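Local coordinates for oxidoreductase, short chain dehydrogenase/reductase family protein (Collinsella aerofaciens ATCC 25986, PDB 5GT9), which catalyses the NADPH-dependent reduction of the 7-oxo group of 7-oxolithocholate to give ursodeoxycholate, acting as a 7beta-hydroxysteroid dehydrogenase of the short-chain dehydrogenase/reductase family, at the interface of chains A and B. Residues are numbered along the deposited sequence; one frame, centred on the assembly and turned at random. Chains: chain A/B, Oxidoreductase, short chain dehydrogenase/reductase family protein.

Contact 1: the interface of chains A and B. Residues chain A 190, 195, 208, 213; chain B 188, 207, 210.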
ATOM      1  N   LEU A 190       2.890   6.887  -3.232  1.00 12.59           N
ATOM      2  CA  LEU A 190       2.226   5.579  -3.384  1.00 13.17           C
ATOM      3  C   LEU A 190       2.483   4.683  -2.202  1.00 16.66           C
ATOM      4  O   LEU A 190       3.495   3.968  -2.137  1.00 17.85           O
ATOM      5  CB  LEU A 190       2.707   4.867  -4.630  1.00 14.32           C
ATOM      6  CG  LEU A 190       2.396   5.647  -5.924  1.00 15.28           C
ATOM      7  CD1 LEU A 190       3.190   5.100  -7.092  1.00 15.02           C
ATOM      8  CD2 LEU A 190       0.887   5.519  -6.193  1.00 13.86           C
ATOM      9  N   LEU A 195      -1.923   2.417  -3.541  1.00 21.75           N
ATOM     10  CA  LEU A 195      -1.531   1.593  -4.642  1.00 22.99           C
ATOM     11  C   LEU A 195      -2.613   0.641  -5.051  1.00 27.64           C
ATOM     12  O   LEU A 195      -2.759   0.336  -6.223  1.00 27.86           O
ATOM     13  CB  LEU A 195      -0.257   0.798  -4.353  1.00 25.27           C
ATOM     14  CG  LEU A 195       1.049   1.367  -4.894  1.00 28.64           C
ATOM     15  CD1 LEU A 195       2.209   0.485  -4.458  1.00 31.06           C
ATOM     16  CD2 LEU A 195       1.064   1.525  -6.421  1.00 28.18           C
ATOM     17  N   MET A 208       0.471   6.923 -12.461  1.00 15.45           N
ATOM     18  CA  MET A 208       1.836   6.593 -12.072  1.00 18.74           C
ATOM     19  C   MET A 208       2.908   7.549 -12.576  1.00 18.87           C
ATOM     20  O   MET A 208       3.994   7.541 -12.026  1.00 18.86           O
ATOM     21  CB  MET A 208       2.263   5.194 -12.512  1.00 19.12           C
ATOM     22  CG  MET A 208       1.445   4.022 -11.996  1.00 26.96           C
ATOM     23  SD  MET A 208       1.806   3.712 -10.272  1.00 28.56           S
ATOM     24  CE  MET A 208       0.775   4.950  -9.506  1.00 39.44           C
ATOM     25  N   THR A 213       6.625   6.597  -5.819  1.00 11.25           N
ATOM     26  CA  THR A 213       6.847   5.733  -4.722  1.00 10.36           C
ATOM     27  C   THR A 213       7.768   6.439  -3.730  1.00 10.84           C
ATOM     28  O   THR A 213       8.558   7.289  -4.111  1.00  9.37           O
ATOM     29  CB  THR A 213       7.535   4.414  -5.111  1.00 12.33           C
ATOM     30  OG1 THR A 213       8.783   4.690  -5.719  1.00 13.43           O
ATOM     31  CG2 THR A 213       6.634   3.581  -6.005  1.00 11.56           C
TER
ATOM     32  N   THR B 188      -1.641  -4.618  -3.749  1.00 17.69           N
ATOM     33  CA  THR B 188      -0.895  -4.725  -5.005  1.00 16.61           C
ATOM     34  C   THR B 188      -0.104  -6.012  -5.139  1.00 13.90           C
ATOM     35  O   THR B 188       0.785  -6.310  -4.349  1.00 14.41           O
ATOM     36  CB  THR B 188       0.069  -3.504  -5.120  1.00 19.98           C
ATOM     37  OG1 THR B 188      -0.698  -2.338  -4.883  1.00 27.05           O
ATOM     38  CG2 THR B 188       0.623  -3.406  -6.513  1.00 19.22           C
ATOM     39  N   VAL B 207       7.547   0.021  -8.037  1.00 19.43           N
ATOM     40  CA  VAL B 207       6.298  -0.673  -7.663  1.00 20.29           C
ATOM     41  C   VAL B 207       6.551  -2.182  -7.619  1.00 21.44           C
ATOM     42  O   VAL B 207       6.180  -2.823  -6.675  1.00 21.96           O
ATOM     43  CB  VAL B 207       5.156  -0.319  -8.627  1.00 20.76           C
ATOM     44  CG1 VAL B 207       3.898  -1.143  -8.322  1.00 20.66           C
ATOM     45  CG2 VAL B 207       4.816   1.183  -8.590  1.00 23.33           C
ATOM     46  N   ILE B 210       7.612  -3.344  -4.233  1.00 32.34           N
ATOM     47  CA  ILE B 210       6.761  -3.308  -3.084  1.00 34.54           C
ATOM     48  C   ILE B 210       5.484  -4.137  -3.261  1.00 32.87           C
ATOM     49  O   ILE B 210       4.682  -4.220  -2.336  1.00 38.97           O
ATOM     50  CB  ILE B 210       6.467  -1.857  -2.634  1.00 40.35           C
ATOM     51  CG1 ILE B 210       5.774  -1.042  -3.729  1.00 41.26           C
ATOM     52  CG2 ILE B 210       7.786  -1.195  -2.224  1.00 43.29           C
ATOM     53  CD1 ILE B 210       5.604   0.438  -3.376  1.00 41.28           C
TER
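A:Leu195 reaches across to B:Ile210 and B:Thr188, and shows how one leucine at the end of a short helix can touch two residues of the other subunit at once. This patch belongs to the interface of the homodimer and is built mainly from aliphatic groups, with helix 192-195 of chain A facing helix 202-208 of chain B, B:Ile210 just after it and the loop residue B:Thr188. Among the residues here A:Leu195 buries the greatest area against the partner, 60 Å².

The principal apolar contact joins methyl to methyl: A:Leu195 CD1 lies 3.6 Å from B:Ile210 CD1, the two side chains meeting at about a right angle. B:Ile210 delivers this methyl with CG1 placed between its backbone N and carbonyl carbon (chi1 60°), after which an extended second torsion carries CD1 outward to chain A. A second apolar pair flanks the first, A:Thr213 CG2 sitting 4.0 Å from B:Val207 CG2. The threonine thus offers its methyl, not its hydroxyl, to CG2 of B:Val207, the branch beside the valine's backbone N.

A different kind of contact is made by the hydroxyl of B:Thr188. OG1 comes up against the root of the leucine side chain, 3.2 Å from A:Leu195 CB, a snug van der Waals approach of oxygen to carbon.

Behind the first shell, chain A backs the leucine with its own side chains. A:Leu190 CD2 packs 4.0 Å from A:Leu195 CD2, the branch not used on B:Ile210, and so probably limits how far the leucine can swing. A:Met208 packs alongside A:Leu190, roughly at a right angle to the approach of A:Leu195, and its sulfur approaches the other subunit more loosely, SD being 4.3 Å from B:Val207 CG2. The thioether folds back on its own chain, bringing the terminal methyl CE of A:Met208 to 3.4 Å from A:Leu190 CD2.

Contact 2: the interface of chains A and B. Residues chain A 192-193, 196; chain B 144, 240, 244, 253, 257.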
ATOM      1  N   PRO A 192       0.687   1.758   0.651  1.00 17.87           N
ATOM      2  CA  PRO A 192       0.127   0.443   0.290  1.00 18.30           C
ATOM      3  C   PRO A 192      -1.363   0.473  -0.088  1.00 16.76           C
ATOM      4  O   PRO A 192      -1.750  -0.208  -1.017  1.00 14.49           O
ATOM      5  CB  PRO A 192       0.337  -0.392   1.562  1.00 17.14           C
ATOM      6  CG  PRO A 192       1.607   0.221   2.155  1.00 18.97           C
ATOM      7  CD  PRO A 192       1.468   1.719   1.900  1.00 18.93           C
ATOM      8  N   SER A 193      -2.174   1.240   0.637  1.00 16.57           N
ATOM      9  CA  SER A 193      -3.623   1.313   0.295  1.00 19.36           C
ATOM     10  C   SER A 193      -3.905   2.057  -0.996  1.00 17.05           C
ATOM     11  O   SER A 193      -4.715   1.655  -1.822  1.00 16.71           O
ATOM     12  CB  SER A 193      -4.406   1.955   1.452  1.00 20.88           C
ATOM     13  OG  SER A 193      -4.341   1.165   2.617  1.00 24.76           O
ATOM     14  N   SER A 196      -3.366   0.119  -4.090  1.00 25.54           N
ATOM     15  CA  SER A 196      -4.381  -0.874  -4.457  1.00 26.06           C
ATOM     16  C   SER A 196      -5.614  -0.264  -5.092  1.00 24.59           C
ATOM     17  O   SER A 196      -6.563  -0.969  -5.428  1.00 27.66           O
ATOM     18  CB  SER A 196      -4.759  -1.693  -3.213  1.00 26.27           C
ATOM     19  OG  SER A 196      -3.610  -1.894  -2.461  1.00 33.84           O
TER
ATOM     20  N   MET B 144      -7.962  -4.681  -1.006  1.00  9.67           N
ATOM     21  CA  MET B 144      -7.907  -3.636   0.025  1.00  9.56           C
ATOM     22  C   MET B 144      -8.973  -2.571  -0.238  1.00  9.62           C
ATOM     23  O   MET B 144      -9.458  -1.938   0.732  1.00 10.05           O
ATOM     24  CB  MET B 144      -6.502  -3.022   0.126  1.00 11.72           C
ATOM     25  CG  MET B 144      -5.445  -3.934   0.874  1.00 14.50           C
ATOM     26  SD  MET B 144      -3.761  -3.240   0.716  1.00 20.21           S
ATOM     27  CE  MET B 144      -3.878  -2.133   2.145  1.00 13.96           C
ATOM     28  N   SER B 240      -0.918  -1.571   7.438  1.00 12.01           N
ATOM     29  CA  SER B 240      -1.484  -0.398   6.849  1.00 12.67           C
ATOM     30  C   SER B 240      -2.955  -0.274   7.162  1.00 11.87           C
ATOM     31  O   SER B 240      -3.427   0.751   7.654  1.00 11.69           O
ATOM     32  CB  SER B 240      -1.205  -0.407   5.332  1.00 12.69           C
ATOM     33  OG  SER B 240      -1.828   0.665   4.680  1.00 15.84           O
ATOM     34  N   TRP B 244      -4.848   2.620   9.503  1.00 11.93           N
ATOM     35  CA  TRP B 244      -5.984   3.417   9.050  1.00 12.54           C
ATOM     36  C   TRP B 244      -7.184   3.236   9.983  1.00 14.15           C
ATOM     37  O   TRP B 244      -7.854   4.227  10.314  1.00 14.06           O
ATOM     38  CB  TRP B 244      -6.395   3.047   7.628  1.00 12.97           C
ATOM     39  CG  TRP B 244      -5.570   3.650   6.608  1.00 13.21           C
ATOM     40  CD1 TRP B 244      -4.691   2.998   5.720  1.00 15.63           C
ATOM     41  CD2 TRP B 244      -5.552   5.016   6.224  1.00 13.42           C
ATOM     42  NE1 TRP B 244      -4.108   3.914   4.882  1.00 15.52           N
ATOM     43  CE2 TRP B 244      -4.670   5.142   5.114  1.00 13.87           C
ATOM     44  CE3 TRP B 244      -6.221   6.152   6.675  1.00 12.50           C
ATOM     45  CZ2 TRP B 244      -4.436   6.369   4.518  1.00 15.01           C
ATOM     46  CZ3 TRP B 244      -5.982   7.347   6.094  1.00 12.58           C
ATOM     47  CH2 TRP B 244      -5.108   7.471   5.022  1.00 14.24           C
ATOM     48  N   TYR B 253      -9.461   8.216   5.401  1.00  9.67           N
ATOM     49  CA  TYR B 253      -9.143   7.101   4.538  1.00  8.71           C
ATOM     50  C   TYR B 253      -9.800   7.304   3.183  1.00  9.62           C
ATOM     51  O   TYR B 253      -9.151   7.110   2.115  1.00  9.06           O
ATOM     52  CB  TYR B 253      -9.625   5.793   5.189  1.00  9.72           C
ATOM     53  CG  TYR B 253      -8.939   4.517   4.791  1.00  9.62           C
ATOM     54  CD1 TYR B 253      -7.908   4.500   3.885  1.00 11.30           C
ATOM     55  CD2 TYR B 253      -9.360   3.291   5.346  1.00 10.34           C
ATOM     56  CE1 TYR B 253      -7.246   3.339   3.536  1.00 12.11           C
ATOM     57  CE2 TYR B 253      -8.719   2.115   4.960  1.00 11.83           C
ATOM     58  CZ  TYR B 253      -7.686   2.146   4.101  1.00 12.22           C
ATOM     59  OH  TYR B 253      -7.027   0.945   3.778  1.00 17.74           O
ATOM     60  N   MET B 257      -7.974   7.916  -0.484  1.00  8.59           N
ATOM     61  CA  MET B 257      -8.122   7.003  -1.618  1.00  9.95           C
ATOM     62  C   MET B 257      -8.460   7.746  -2.870  1.00 10.95           C
ATOM     63  O   MET B 257      -8.366   7.201  -3.934  1.00 12.73           O
ATOM     64  CB  MET B 257      -9.176   5.928  -1.372  1.00 11.96           C
ATOM     65  CG  MET B 257      -8.818   4.920  -0.291  1.00 12.42           C
ATOM     66  SD  MET B 257      -7.238   4.094  -0.569  1.00 13.13           S
ATOM     67  CE  MET B 257      -7.471   3.470  -2.201  1.00 19.03           C
TER
HETATM   68  O   HOH W   1      -1.842   3.723   2.582  1.00 11.46           O
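A:Ser193 pushes its hydroxymethyl group among B:Tyr253, B:Ser240 and B:Met144, in a pocket of chain B, a short-chain dehydrogenase/reductase, lined largely by its C-terminal segment. That segment is required for activity; it supplies B:Ser240, an NADP(+)-binding residue, together with B:Trp244, B:Tyr253 and B:Met257.

Hydrogen bonding centres on the serine hydroxyl. A:Ser193 OG and the phenol oxygen OH of B:Tyr253 are 2.9 Å apart, with no donor assigned, and a weak bond of 3.3 Å links the same OG to B:Ser240 OG. B:Ser240 presents its oxygen anti to the backbone N (chi1 175°), which directs it towards chain A. A water adds a bridge from the backbone N of A:Ser193 to B:Trp244 NE1, lying in the indole plane, almost straight from the N-H (168° at H).

Aromatic packing probably helps hold the phenol in position. The rings of B:Trp244 and B:Tyr253 lie face over face, while A:Ser193 CB touches the tyrosine at its edge, in the ring plane, 3.8 Å from CE1.

Sulfur-bearing side chains flank the serine. B:Met144, next to the transition-state-stabilising B:Ser143, bends at its last torsion to bring CE within 3.4 Å of A:Ser193 OG, and B:Met257 sets its CE by the serine carbonyl oxygen. A:Ser196 OG stands 3.5 Å from B:Met144 SD. Within chain A, the same OG donates to A:Pro192 O at 2.9 Å, in the carbonyl plane; an alanine here removes that hydroxyl, which would probably leave A:Pro192 O without this partner at the start of the short helix and open a small gap beside B:Met144 SD.

The centres of contact 1 and contact 2 are about 11 Å apart, and chain A's short helix 192-195 serves both, giving A:Leu195 to contact 1 and A:Pro192 and A:Ser193 to contact 2. On chain B the surfaces differ: helix 202-208 and its surroundings in the first, B:Met144 with helices 235-247 and 250-257 in the second. Contact 2 lies about 11 Å, centre to residue, from the active-site B:Tyr156, whereas contact 1 is about 17 Å from A:Tyr156. Dimerisation may therefore help position the C-terminal segment of chain B near that chain's own active site, with contact 1 bracing the shared helix.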